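Serine acetyltransferase (Entamoeba histolytica, PDB 3Q1X) catalyses the transfer of an acetyl group from acetyl-CoA to the hydroxyl of L-serine, a step of cysteine biosynthesis. Local coordinates at the interface of chains A and B. Residues are numbered along the deposited sequence; one frame, centred on the assembly and turned at random. Chains: chain A/B, Serine acetyltransferase.

The interface of chains A and B. Residues chain A 156, 159, 163, 165, 182-183; chain B 128, 163, 180, 182.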
loop_
_atom_site.group_PDB
_atom_site.type_symbol
_atom_site.label_atom_id
_atom_site.label_comp_id
_atom_site.label_asym_id
_atom_site.label_seq_id
_atom_site.Cartn_x
_atom_site.Cartn_y
_atom_site.Cartn_z
ATOM N N GLU A 156 -3.431 11.637 0.616
ATOM C CA GLU A 156 -2.801 10.638 1.485
ATOM C C GLU A 156 -3.741 9.467 1.830
ATOM O O GLU A 156 -3.284 8.333 2.068
ATOM C CB GLU A 156 -2.225 11.281 2.750
ATOM C CG GLU A 156 -0.938 12.089 2.517
ATOM C CD GLU A 156 0.157 11.328 1.795
ATOM O OE1 GLU A 156 0.267 10.092 1.950
ATOM O OE2 GLU A 156 0.926 11.987 1.070
ATOM N N HIS A 159 -3.248 7.531 -1.205
ATOM C CA HIS A 159 -1.934 6.948 -1.013
ATOM C C HIS A 159 -1.995 5.644 -0.194
ATOM O O HIS A 159 -1.428 4.625 -0.591
ATOM C CB HIS A 159 -1.058 8.021 -0.347
ATOM C CG HIS A 159 0.420 7.794 -0.445
ATOM N ND1 HIS A 159 1.005 6.922 -1.338
ATOM C CD2 HIS A 159 1.437 8.384 0.225
ATOM C CE1 HIS A 159 2.317 6.960 -1.186
ATOM N NE2 HIS A 159 2.606 7.839 -0.246
ATOM N N SER A 163 -1.604 2.897 -2.802
ATOM C CA SER A 163 -0.136 3.070 -2.880
ATOM C C SER A 163 0.297 3.921 -4.077
ATOM O O SER A 163 1.467 3.881 -4.483
ATOM C CB SER A 163 0.606 1.717 -2.880
ATOM O OG SER A 163 0.113 0.849 -1.879
ATOM N N ASP A 165 0.691 7.780 -5.371
ATOM C CA ASP A 165 1.105 8.979 -4.659
ATOM C C ASP A 165 1.081 10.155 -5.618
ATOM O O ASP A 165 2.070 10.432 -6.289
ATOM C CB ASP A 165 2.523 8.773 -4.095
ATOM C CG ASP A 165 2.903 9.805 -3.033
ATOM O OD1 ASP A 165 2.154 10.796 -2.801
ATOM O OD2 ASP A 165 3.970 9.611 -2.406
ATOM N N VAL A 182 0.982 0.570 -7.901
ATOM C CA VAL A 182 1.789 0.637 -6.686
ATOM C C VAL A 182 3.144 1.284 -6.970
ATOM O O VAL A 182 3.861 0.875 -7.899
ATOM C CB VAL A 182 1.933 -0.731 -5.998
ATOM C CG1 VAL A 182 2.988 -0.674 -4.910
ATOM C CG2 VAL A 182 0.598 -1.148 -5.397
ATOM N N GLY A 183 3.474 2.296 -6.175
ATOM C CA GLY A 183 4.765 2.983 -6.275
ATOM C C GLY A 183 4.805 4.165 -7.223
ATOM O O GLY A 183 5.850 4.813 -7.335
ATOM N N PRO B 128 3.237 10.003 5.355
ATOM C CA PRO B 128 3.301 8.569 5.666
ATOM C C PRO B 128 4.652 8.110 6.237
ATOM O O PRO B 128 4.690 7.254 7.127
ATOM C CB PRO B 128 3.004 7.890 4.316
ATOM C CG PRO B 128 3.391 8.907 3.288
ATOM C CD PRO B 128 3.130 10.252 3.905
ATOM N N SER B 163 2.744 1.326 3.087
ATOM C CA SER B 163 3.577 0.527 2.160
ATOM C C SER B 163 5.077 0.704 2.412
ATOM O O SER B 163 5.898 0.394 1.537
ATOM C CB SER B 163 3.237 0.817 0.684
ATOM O OG SER B 163 1.841 0.816 0.457
ATOM N N HIS B 180 7.689 10.180 0.322
ATOM C CA HIS B 180 6.814 9.357 -0.544
ATOM C C HIS B 180 6.649 7.947 0.018
ATOM O O HIS B 180 5.551 7.572 0.454
ATOM C CB HIS B 180 7.274 9.396 -2.003
ATOM C CG HIS B 180 7.136 10.750 -2.622
ATOM N ND1 HIS B 180 8.219 11.509 -3.019
ATOM C CD2 HIS B 180 6.039 11.500 -2.874
ATOM C CE1 HIS B 180 7.788 12.654 -3.518
ATOM N NE2 HIS B 180 6.471 12.675 -3.439
ATOM N N VAL B 182 6.454 4.666 -0.543
ATOM C CA VAL B 182 5.989 3.371 -1.034
ATOM C C VAL B 182 7.159 2.538 -1.555
ATOM O O VAL B 182 7.958 3.010 -2.380
ATOM C CB VAL B 182 4.865 3.505 -2.074
ATOM C CG1 VAL B 182 4.603 2.174 -2.753
ATOM C CG2 VAL B 182 3.592 3.993 -1.396
HETATM O O HOH W 1 0.593 3.416 1.071
HETATM O O HOH W 2 5.049 6.832 -2.482
#
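The imidazole of A:His159 has the carboxylate carbon of A:Asp165, from its own chain, over one face and toward the rim. In its ring plane, at the edge, lie carboxylate oxygen OE1 of A:Glu156 and the backbone carbonyl of B:His180. CG of A:His159 is anti to the backbone N (chi1 -162°), which carries the ring from helix 150-162 to chain B. A:His159 NE2 donates a hydrogen bond to B:His180 O at 3.0 Å. The bond is fairly straight, 152° at the hydrogen, and uses a carbonyl lone pair. This bond and A:Asp165 should fix the rotation of the ring, and the nearby carboxylates may favour its charged form.

The B:His180 ring has A:Asp165 OD1 in plane at its edge. The two side chains cross at about a right angle, with carboxylate and ring planes 68° apart. OD2 of A:Asp165 points to the CD2 side of the ring. A:Asp165 OD2 also meets a water oxygen at 3.0 Å, and that water reaches the backbone N of B:Val182.

B:Pro128, at the start of helix 128-144, sets its ring carbons across A:Glu156 and A:His159. B:Pro128 CG lies 3.7 Å from A:His159 CD2, and B:Pro128 CD is 3.5 Å from A:Glu156 OE1.

B:Val182 splits its two methyls. CG2 packs tightly beside CE1 of A:His159, while B:Val182 CG1 rests on the backbone of A:Gly183, 3.6 Å from A:Gly183 CA. A:Val182 and B:Val182 meet through CG1 methyls, 3.9 Å apart.

The hydroxyls of A:Ser163 and B:Ser163 meet tip to tip, OG to OG, in a 2.9 Å hydrogen bond of undecided direction. A second water links B:Ser163 OG to the carbonyl O of A:His159.

The patch joins two copies where the helices meet the first turns of the left-handed beta-helix. It probably contributes to the trimer seen here, typical of hexapeptide-repeat transferases.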